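PDB 7M13: GDP-L-fucose synthase from Campylobacter jejuni subsp. jejuni serotype O:2, which probably reduces a GDP-linked keto sugar with NADPH to give GDP-D-glycero-L-gluco-heptose, a building block of the capsular polysaccharides. Local coordinates for residues 152-166 with 263-277. Residues are numbered along the deposited sequence; the frame is centred on the assembly and turned at random. Where two conformers were deposited one is given.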
ATOM      1  N   GLU B 152      11.087  -1.538   4.882  1.00 10.66           N
ATOM      2  CA  GLU B 152      11.785  -2.816   4.711  1.00 11.08           C
ATOM      3  C   GLU B 152      12.356  -2.871   3.298  1.00 10.84           C
ATOM      4  O   GLU B 152      13.489  -3.418   3.088  1.00 11.01           O
ATOM      5  CB  GLU B 152      10.811  -3.957   4.952  1.00 11.55           C
ATOM      6  CG  GLU B 152      11.405  -5.324   4.750  1.00 12.84           C
ATOM      7  CD  GLU B 152      10.341  -6.372   4.964  1.00 13.50           C
ATOM      8  OE1 GLU B 152       9.487  -6.580   4.036  1.00 14.84           O
ATOM      9  OE2 GLU B 152      10.344  -6.953   6.086  1.00 15.01           O
ATOM     10  N   SER B 153      11.593  -2.427   2.301  1.00 10.13           N
ATOM     11  CA  SER B 153      12.039  -2.564   0.886  1.00 10.29           C
ATOM     12  C   SER B 153      13.276  -1.686   0.622  1.00  9.83           C
ATOM     13  O   SER B 153      14.187  -2.101  -0.099  1.00 10.90           O
ATOM     14  CB  SER B 153      10.922  -2.217  -0.051  1.00 11.48           C
ATOM     15  OG  SER B 153       9.807  -3.081   0.160  1.00 11.73           O
ATOM     16  N   TYR B 154      13.336  -0.493   1.197  1.00 10.73           N
ATOM     17  CA  TYR B 154      14.538   0.382   1.129  1.00 11.14           C
ATOM     18  C   TYR B 154      15.712  -0.327   1.815  1.00 11.60           C
ATOM     19  O   TYR B 154      16.854  -0.346   1.295  1.00 10.84           O
ATOM     20  CB  TYR B 154      14.262   1.773   1.699  1.00 11.13           C
ATOM     21  CG  TYR B 154      13.704   2.707   0.655  1.00 11.44           C
ATOM     22  CD1 TYR B 154      12.377   2.669   0.298  1.00 11.70           C
ATOM     23  CD2 TYR B 154      14.550   3.487  -0.123  1.00 12.10           C
ATOM     24  CE1 TYR B 154      11.880   3.488  -0.703  1.00 12.33           C
ATOM     25  CE2 TYR B 154      14.066   4.298  -1.133  1.00 12.86           C
ATOM     26  CZ  TYR B 154      12.723   4.285  -1.446  1.00 12.27           C
ATOM     27  OH  TYR B 154      12.200   5.044  -2.476  1.00 12.78           O
ATOM     28  N   ASN B 155      15.449  -0.970   2.943  1.00 10.94           N
ATOM     29  CA  ASN B 155      16.530  -1.644   3.692  1.00 10.93           C
ATOM     30  C   ASN B 155      17.120  -2.754   2.804  1.00 13.56           C
ATOM     31  O   ASN B 155      18.344  -2.959   2.760  1.00 14.23           O
ATOM     32  CB  ASN B 155      15.985  -2.219   4.991  1.00 11.14           C
ATOM     33  CG  ASN B 155      15.549  -1.144   5.985  1.00 10.18           C
ATOM     34  OD1 ASN B 155      15.848   0.059   5.833  1.00 11.53           O
ATOM     35  ND2 ASN B 155      14.818  -1.576   6.995  1.00 12.17           N
ATOM     36  N   ILE B 156      16.261  -3.490   2.111  1.00 11.99           N
ATOM     37  CA  ILE B 156      16.717  -4.634   1.295  1.00 12.54           C
ATOM     38  C   ILE B 156      17.406  -4.123   0.030  1.00 12.91           C
ATOM     39  O   ILE B 156      18.503  -4.616  -0.310  1.00 14.70           O
ATOM     40  CB  ILE B 156      15.543  -5.565   0.976  1.00 12.73           C
ATOM     41  CG1 ILE B 156      15.023  -6.238   2.247  1.00 13.31           C
ATOM     42  CG2 ILE B 156      15.942  -6.592  -0.080  1.00 14.78           C
ATOM     43  CD1 ILE B 156      13.730  -6.976   2.073  1.00 13.99           C
ATOM     44  N   GLN B 157      16.772  -3.233  -0.717  1.00 12.22           N
ATOM     45  CA  GLN B 157      17.328  -2.840  -2.033  1.00 11.62           C
ATOM     46  C   GLN B 157      18.551  -1.946  -1.833  1.00 12.83           C
ATOM     47  O   GLN B 157      19.540  -2.110  -2.599  1.00 14.58           O
ATOM     48  CB  GLN B 157      16.295  -2.122  -2.901  1.00 12.05           C
ATOM     49  CG  GLN B 157      16.916  -1.599  -4.185  1.00 12.99           C
ATOM     50  CD  GLN B 157      15.944  -0.996  -5.173  1.00 13.33           C
ATOM     51  OE1 GLN B 157      14.727  -0.946  -4.935  1.00 12.50           O
ATOM     52  NE2 GLN B 157      16.471  -0.477  -6.278  1.00 13.80           N
ATOM     53  N   TYR B 158      18.500  -0.991  -0.918  1.00 12.98           N
ATOM     54  CA  TYR B 158      19.480   0.114  -0.838  1.00 12.59           C
ATOM     55  C   TYR B 158      20.350   0.006   0.422  1.00 13.83           C
ATOM     56  O   TYR B 158      21.227   0.894   0.570  1.00 15.98           O
ATOM     57  CB  TYR B 158      18.735   1.431  -0.924  1.00 13.69           C
ATOM     58  CG  TYR B 158      18.153   1.722  -2.274  1.00 13.11           C
ATOM     59  CD1 TYR B 158      18.992   1.934  -3.356  1.00 14.26           C
ATOM     60  CD2 TYR B 158      16.780   1.885  -2.466  1.00 14.43           C
ATOM     61  CE1 TYR B 158      18.480   2.235  -4.604  1.00 14.48           C
ATOM     62  CE2 TYR B 158      16.267   2.242  -3.701  1.00 15.44           C
ATOM     63  CZ  TYR B 158      17.113   2.401  -4.782  1.00 14.50           C
ATOM     64  OH  TYR B 158      16.635   2.739  -6.025  1.00 15.12           O
ATOM     65  N   GLY B 159      20.130  -0.945   1.318  1.00 12.98           N
ATOM     66  CA  GLY B 159      20.967  -1.055   2.527  1.00 13.02           C
ATOM     67  C   GLY B 159      20.719   0.052   3.506  1.00 13.76           C
ATOM     68  O   GLY B 159      21.624   0.353   4.315  1.00 15.17           O
ATOM     69  N   THR B 160      19.534   0.677   3.487  1.00 13.34           N
ATOM     70  CA  THR B 160      19.143   1.677   4.491  1.00 12.51           C
ATOM     71  C   THR B 160      18.878   0.999   5.837  1.00 12.56           C
ATOM     72  O   THR B 160      18.881  -0.264   5.938  1.00 13.55           O
ATOM     73  CB  THR B 160      17.932   2.489   4.012  1.00 12.16           C
ATOM     74  OG1 THR B 160      16.882   1.572   3.696  1.00 11.68           O
ATOM     75  CG2 THR B 160      18.232   3.304   2.775  1.00 13.02           C
ATOM     76  N   ASN B 161      18.571   1.832   6.820  1.00 12.53           N
ATOM     77  CA  ASN B 161      18.265   1.333   8.189  0.50 13.15           C
ATOM     78  C   ASN B 161      17.046   2.088   8.717  1.00 11.82           C
ATOM     79  O   ASN B 161      17.173   2.963   9.543  1.00 13.46           O
ATOM     80  CB  ASN B 161      19.465   1.376   9.145  0.50 15.66           C
ATOM     81  CG  ASN B 161      20.373   0.182   8.965  0.50 19.10           C
ATOM     82  OD1 ASN B 161      20.010  -0.944   9.316  0.50 19.70           O
ATOM     83  ND2 ASN B 161      21.546   0.414   8.404  0.50 18.68           N
ATOM     84  N   PHE B 162      15.902   1.729   8.167  1.00 10.69           N
ATOM     85  CA  PHE B 162      14.588   2.353   8.403  1.00 10.85           C
ATOM     86  C   PHE B 162      13.711   1.340   9.131  1.00 11.13           C
ATOM     87  O   PHE B 162      13.358   0.309   8.552  1.00 12.14           O
ATOM     88  CB  PHE B 162      13.989   2.737   7.045  1.00 10.63           C
ATOM     89  CG  PHE B 162      14.723   3.756   6.197  1.00 11.17           C
ATOM     90  CD1 PHE B 162      15.747   4.535   6.696  1.00 10.93           C
ATOM     91  CD2 PHE B 162      14.298   3.975   4.906  1.00 12.58           C
ATOM     92  CE1 PHE B 162      16.364   5.487   5.896  1.00 12.10           C
ATOM     93  CE2 PHE B 162      14.920   4.923   4.107  1.00 12.42           C
ATOM     94  CZ  PHE B 162      15.956   5.650   4.604  1.00 12.49           C
ATOM     95  N   ILE B 163      13.378   1.624  10.378  1.00 12.06           N
ATOM     96  CA  ILE B 163      12.747   0.614  11.268  1.00 10.67           C
ATOM     97  C   ILE B 163      11.331   1.066  11.599  1.00 12.05           C
ATOM     98  O   ILE B 163      11.137   2.240  11.947  1.00 12.57           O
ATOM     99  CB  ILE B 163      13.563   0.481  12.551  1.00 12.85           C
ATOM    100  CG1 ILE B 163      15.052   0.302  12.291  1.00 16.61           C
ATOM    101  CG2 ILE B 163      12.999  -0.664  13.367  1.00 13.73           C
ATOM    102  CD1 ILE B 163      15.365  -0.889  11.486  1.00 16.93           C
ATOM    103  N   THR B 164      10.356   0.153  11.517  1.00 11.11           N
ATOM    104  CA  THR B 164       8.946   0.420  11.854  1.00 10.34           C
ATOM    105  C   THR B 164       8.639  -0.186  13.223  1.00 10.41           C
ATOM    106  O   THR B 164       8.852  -1.410  13.399  1.00 12.77           O
ATOM    107  CB  THR B 164       7.961  -0.126  10.811  1.00 10.75           C
ATOM    108  OG1 THR B 164       8.235   0.588   9.587  1.00 13.16           O
ATOM    109  CG2 THR B 164       6.523   0.097  11.191  1.00 11.00           C
ATOM    110  N   LEU B 165       8.096   0.624  14.114  1.00 11.23           N
ATOM    111  CA  LEU B 165       7.605   0.218  15.432  1.00 10.25           C
ATOM    112  C   LEU B 165       6.092   0.376  15.440  1.00 12.09           C
ATOM    113  O   LEU B 165       5.592   1.432  15.046  1.00 12.54           O
ATOM    114  CB  LEU B 165       8.230   1.098  16.516  1.00 10.76           C
ATOM    115  CG  LEU B 165       9.747   1.153  16.556  1.00 11.68           C
ATOM    116  CD1 LEU B 165      10.232   2.065  17.690  1.00 12.19           C
ATOM    117  CD2 LEU B 165      10.346  -0.246  16.713  1.00 12.67           C
ATOM    118  N   VAL B 166       5.363  -0.639  15.882  1.00 10.71           N
ATOM    119  CA  VAL B 166       3.893  -0.694  15.740  1.00 10.78           C
ATOM    120  C   VAL B 166       3.244  -0.727  17.121  1.00 12.27           C
ATOM    121  O   VAL B 166       3.621  -1.585  17.914  1.00 11.89           O
ATOM    122  CB  VAL B 166       3.481  -1.914  14.905  1.00 11.04           C
ATOM    123  CG1 VAL B 166       2.000  -1.891  14.591  1.00 12.92           C
ATOM    124  CG2 VAL B 166       4.312  -2.000  13.620  1.00 12.14           C
ATOM    125  N   PHE B 263      18.803  -3.021  10.871  1.00 14.55           N
ATOM    126  CA  PHE B 263      18.098  -3.985  10.013  1.00 14.27           C
ATOM    127  C   PHE B 263      18.779  -5.356  10.094  1.00 17.24           C
ATOM    128  O   PHE B 263      18.074  -6.360  10.145  1.00 15.72           O
ATOM    129  CB  PHE B 263      18.034  -3.457   8.578  1.00 16.16           C
ATOM    130  CG  PHE B 263      17.233  -4.337   7.665  1.00 14.88           C
ATOM    131  CD1 PHE B 263      17.823  -4.998   6.605  1.00 17.40           C
ATOM    132  CD2 PHE B 263      15.879  -4.545   7.892  1.00 14.05           C
ATOM    133  CE1 PHE B 263      17.081  -5.812   5.773  1.00 17.41           C
ATOM    134  CE2 PHE B 263      15.136  -5.341   7.041  1.00 15.03           C
ATOM    135  CZ  PHE B 263      15.744  -5.969   5.979  1.00 17.34           C
ATOM    136  N   LYS B 264      20.119  -5.392  10.130  1.00 17.00           N
ATOM    137  CA  LYS B 264      20.856  -6.681  10.220  1.00 18.79           C
ATOM    138  C   LYS B 264      20.397  -7.476  11.454  1.00 18.87           C
ATOM    139  O   LYS B 264      20.330  -8.708  11.346  1.00 21.20           O
ATOM    140  CB  LYS B 264      22.367  -6.436  10.172  1.00 24.14           C
ATOM    141  CG  LYS B 264      22.941  -5.647  11.334  1.00 30.60           C
ATOM    142  CD  LYS B 264      24.460  -5.747  11.409  1.00 38.09           C
ATOM    143  CE  LYS B 264      25.016  -5.367  12.767  1.00 43.24           C
ATOM    144  NZ  LYS B 264      25.727  -4.068  12.701  1.00 48.84           N
ATOM    145  N   ASP B 265      19.976  -6.817  12.541  1.00 17.44           N
ATOM    146  CA  ASP B 265      19.501  -7.512  13.772  1.00 18.33           C
ATOM    147  C   ASP B 265      18.139  -8.165  13.531  1.00 17.10           C
ATOM    148  O   ASP B 265      17.771  -9.103  14.260  1.00 20.10           O
ATOM    149  CB  ASP B 265      19.466  -6.573  14.968  1.00 19.49           C
ATOM    150  CG  ASP B 265      20.821  -5.945  15.281  1.00 23.27           C
ATOM    151  OD1 ASP B 265      21.850  -6.696  15.271  1.00 25.73           O
ATOM    152  OD2 ASP B 265      20.882  -4.724  15.494  1.00 21.36           O
ATOM    153  N   LEU B 266      17.361  -7.645  12.582  1.00 16.44           N
ATOM    154  CA  LEU B 266      15.974  -8.096  12.352  1.00 16.38           C
ATOM    155  C   LEU B 266      15.894  -9.227  11.335  1.00 18.88           C
ATOM    156  O   LEU B 266      14.809  -9.811  11.193  1.00 22.08           O
ATOM    157  CB  LEU B 266      15.170  -6.881  11.866  1.00 15.58           C
ATOM    158  CG  LEU B 266      15.125  -5.755  12.885  1.00 17.33           C
ATOM    159  CD1 LEU B 266      14.502  -4.504  12.281  1.00 16.99           C
ATOM    160  CD2 LEU B 266      14.349  -6.164  14.124  1.00 20.87           C
ATOM    161  N   ILE B 267      16.967  -9.509  10.608  1.00 20.34           N
ATOM    162  CA  ILE B 267      16.944 -10.639   9.644  1.00 23.67           C
ATOM    163  C   ILE B 267      17.956 -11.705  10.097  1.00 27.50           C
ATOM    164  O   ILE B 267      18.150 -12.648   9.338  1.00 35.36           O
ATOM    165  CB  ILE B 267      17.206 -10.122   8.226  1.00 25.00           C
ATOM    166  CG1 ILE B 267      18.641  -9.619   8.071  1.00 24.15           C
ATOM    167  CG2 ILE B 267      16.172  -9.067   7.873  1.00 22.81           C
ATOM    168  CD1 ILE B 267      19.032  -9.264   6.660  1.00 29.10           C
ATOM    169  N   LYS B 268      18.587 -11.523  11.261  1.00 31.82           N
ATOM    170  CA  LYS B 268      19.446 -12.555  11.911  1.00 38.75           C
ATOM    171  C   LYS B 268      18.553 -13.713  12.371  1.00 36.49           C
ATOM    172  O   LYS B 268      17.750 -13.509  13.311  1.00 41.84           O
ATOM    173  CB  LYS B 268      20.222 -11.947  13.084  1.00 40.59           C
ATOM    174  CG  LYS B 268      21.340 -12.821  13.641  1.00 47.39           C
ATOM    175  CD  LYS B 268      22.296 -12.059  14.537  1.00 50.86           C
ATOM    176  CE  LYS B 268      23.027 -10.940  13.819  1.00 54.09           C
ATOM    177  NZ  LYS B 268      24.008 -10.264  14.705  1.00 50.21           N
ATOM    178  N   ASP B 269      18.670 -14.873  11.708  1.00 45.69           N
ATOM    179  CA  ASP B 269      17.881 -16.105  11.993  1.00 48.16           C
ATOM    180  C   ASP B 269      16.379 -15.789  11.968  1.00 45.58           C
ATOM    181  O   ASP B 269      15.615 -16.456  12.693  1.00 44.08           O
ATOM    182  CB  ASP B 269      18.285 -16.726  13.335  1.00 51.89           C
ATOM    183  CG  ASP B 269      19.784 -16.937  13.488  1.00 54.44           C
ATOM    184  OD1 ASP B 269      20.429 -17.339  12.491  1.00 54.94           O
ATOM    185  OD2 ASP B 269      20.299 -16.682  14.597  1.00 54.19           O
ATOM    186  N   ARG B 270      15.974 -14.798  11.169  1.00 41.02           N
ATOM    187  CA  ARG B 270      14.553 -14.437  10.905  1.00 43.92           C
ATOM    188  C   ARG B 270      14.429 -14.211   9.397  1.00 40.83           C
ATOM    189  O   ARG B 270      15.442 -13.847   8.799  1.00 39.04           O
ATOM    190  CB  ARG B 270      14.144 -13.185  11.695  1.00 43.61           C
ATOM    191  CG  ARG B 270      13.833 -13.433  13.168  1.00 51.07           C
ATOM    192  CD  ARG B 270      13.363 -12.190  13.916  1.00 49.78           C
ATOM    193  NE  ARG B 270      12.579 -12.490  15.115  1.00 50.80           N
ATOM    194  CZ  ARG B 270      13.011 -12.373  16.373  1.00 52.85           C
ATOM    195  NH1 ARG B 270      14.239 -11.952  16.630  1.00 60.94           N
ATOM    196  NH2 ARG B 270      12.208 -12.666  17.382  1.00 51.50           N
ATOM    197  N   LYS B 271      13.245 -14.434   8.814  1.00 34.23           N
ATOM    198  CA  LYS B 271      12.968 -14.160   7.377  1.00 36.11           C
ATOM    199  C   LYS B 271      13.131 -12.647   7.109  1.00 27.85           C
ATOM    200  O   LYS B 271      12.961 -11.852   8.069  1.00 24.66           O
ATOM    201  CB  LYS B 271      11.579 -14.701   7.019  1.00 40.04           C
ATOM    202  CG  LYS B 271      11.447 -16.218   7.092  1.00 45.48           C
ATOM    203  CD  LYS B 271      10.056 -16.704   7.456  1.00 52.80           C
ATOM    204  CE  LYS B 271       8.989 -16.282   6.464  1.00 54.20           C
ATOM    205  NZ  LYS B 271       7.816 -17.187   6.519  1.00 56.38           N
ATOM    206  N   SER B 272      13.498 -12.274   5.873  1.00 24.14           N
ATOM    207  CA  SER B 272      13.572 -10.878   5.366  1.00 21.37           C
ATOM    208  C   SER B 272      12.159 -10.441   4.954  1.00 19.08           C
ATOM    209  O   SER B 272      11.937 -10.055   3.817  1.00 18.83           O
ATOM    210  CB  SER B 272      14.562 -10.753   4.265  1.00 23.53           C
ATOM    211  OG  SER B 272      15.876 -10.856   4.825  1.00 23.40           O
ATOM    212  N   LYS B 273      11.229 -10.556   5.888  1.00 16.56           N
ATOM    213  CA  LYS B 273       9.819 -10.137   5.754  1.00 15.47           C
ATOM    214  C   LYS B 273       9.325  -9.952   7.174  1.00 14.07           C
ATOM    215  O   LYS B 273       9.868 -10.607   8.088  1.00 14.90           O
ATOM    216  CB  LYS B 273       8.945 -11.175   5.046  1.00 19.55           C
ATOM    217  CG  LYS B 273       7.571 -10.687   4.648  1.00 25.24           C
ATOM    218  CD  LYS B 273       6.822 -11.722   3.797  1.00 33.70           C
ATOM    219  CE  LYS B 273       6.376 -12.928   4.595  1.00 32.68           C
ATOM    220  NZ  LYS B 273       5.350 -13.708   3.857  1.00 38.07           N
ATOM    221  N   ASN B 274       8.305  -9.124   7.379  1.00 12.48           N
ATOM    222  CA  ASN B 274       7.724  -8.874   8.708  1.00 12.74           C
ATOM    223  C   ASN B 274       8.840  -8.426   9.653  1.00 14.28           C
ATOM    224  O   ASN B 274       8.923  -8.893  10.817  1.00 14.59           O
ATOM    225  CB  ASN B 274       6.968 -10.105   9.202  1.00 13.16           C
ATOM    226  CG  ASN B 274       5.771 -10.407   8.322  1.00 14.71           C
ATOM    227  OD1 ASN B 274       5.049  -9.506   7.907  1.00 14.86           O
ATOM    228  ND2 ASN B 274       5.539 -11.684   8.049  1.00 15.42           N
ATOM    229  N   THR B 275       9.653  -7.491   9.190  1.00 10.89           N
ATOM    230  CA  THR B 275      10.753  -6.913   9.991  1.00 11.55           C
ATOM    231  C   THR B 275      10.339  -5.700  10.796  1.00 11.39           C
ATOM    232  O   THR B 275      11.221  -5.100  11.438  1.00 13.86           O
ATOM    233  CB  THR B 275      11.966  -6.618   9.124  1.00 12.05           C
ATOM    234  OG1 THR B 275      11.623  -5.696   8.091  1.00 13.09           O
ATOM    235  CG2 THR B 275      12.569  -7.876   8.560  1.00 12.68           C
ATOM    236  N   HIS B 276       9.063  -5.324  10.753  1.00 11.43           N
ATOM    237  CA  HIS B 276       8.503  -4.360  11.714  1.00 11.15           C
ATOM    238  C   HIS B 276       8.547  -4.964  13.114  1.00 11.53           C
ATOM    239  O   HIS B 276       8.719  -6.204  13.257  1.00 12.12           O
ATOM    240  CB  HIS B 276       7.087  -3.952  11.323  1.00 11.45           C
ATOM    241  CG  HIS B 276       6.126  -5.059  11.161  1.00 11.39           C
ATOM    242  ND1 HIS B 276       6.127  -5.877  10.072  1.00 12.96           N
ATOM    243  CD2 HIS B 276       5.143  -5.495  11.992  1.00 12.17           C
ATOM    244  CE1 HIS B 276       5.164  -6.781  10.217  1.00 13.74           C
ATOM    245  NE2 HIS B 276       4.551  -6.565  11.388  1.00 12.36           N
ATOM    246  N   ILE B 277       8.427  -4.116  14.131  1.00 11.18           N
ATOM    247  CA  ILE B 277       8.519  -4.579  15.548  1.00 10.67           C
ATOM    248  C   ILE B 277       7.338  -4.019  16.304  1.00 11.60           C
ATOM    249  O   ILE B 277       7.185  -2.799  16.385  1.00 11.32           O
ATOM    250  CB  ILE B 277       9.818  -4.081  16.201  1.00 11.63           C
ATOM    251  CG1 ILE B 277      11.055  -4.218  15.314  1.00 13.92           C
ATOM    252  CG2 ILE B 277       9.993  -4.745  17.547  1.00 14.67           C
ATOM    253  CD1 ILE B 277      12.249  -3.487  15.857  1.00 13.47           C
TER
HETATM  254  O   HOH W   1       7.324  -7.136   5.595  1.00 13.36           O
HETATM  255  O   HOH W   2       9.798  -8.838   2.440  1.00 15.58           O
HETATM  256  O   HOH W   3      21.718  -2.953   9.236  1.00 21.68           O
HETATM  257  O   HOH W   4      11.022  -2.382  10.328  1.00 18.98           O
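Glu152, in the last turns of helix 138-158, reaches across to the chain at 272-275 with its whole side chain. Its CB and CG pass beside the hydroxyl of Thr275, CG lying 3.4 Å from Thr275 OG1; with CG anti to the backbone N (chi1 178°) and the chain extended beyond it, the carboxylate is carried on to the backbone of Lys273. At the tip the two oxygens divide the work. Glu152 OE2 accepts from Thr275 OG1 at 2.7 Å, on its anti side, and from Thr275 N, nearly in line with the C-O bond. Glu152 OE1 accepts hydrogen bonds from two waters, one of which also accepts from Asn274 N while the other donates to Ser272 O, which is also hydrogen-bonded to Tyr135 OH of the second subunit.

Strand 162-171 belongs to the Rossmann-type sheet of this NADP-dependent family and pairs in parallel with strands 105-111 and 241-246; its Thr164-Val166 part takes up Ile277, Thr164 O accepting from Ile277 N (2.8 Å) and Ile277 O from Val166 N, the alternation expected of a parallel pair.

The Phe263 ring lies against the helix, next to the loop that leads into the strand. Asn155 CB sits 3.5 Å from the Phe263 ring centroid and 6° off its normal, a CH-pi contact over the face, while the Asn155 amide is held by Phe162 N and Thr160 OG1 at its oxygen and by Phe162 O at its nitrogen. Asn161 OD1 receives Phe263 N at 2.9 Å, with an N-H...O angle of 162°. Ile163 CD1 meets Leu266 CD1 at 3.8 Å, and Ile163 CG2 meets Ile277 CD1.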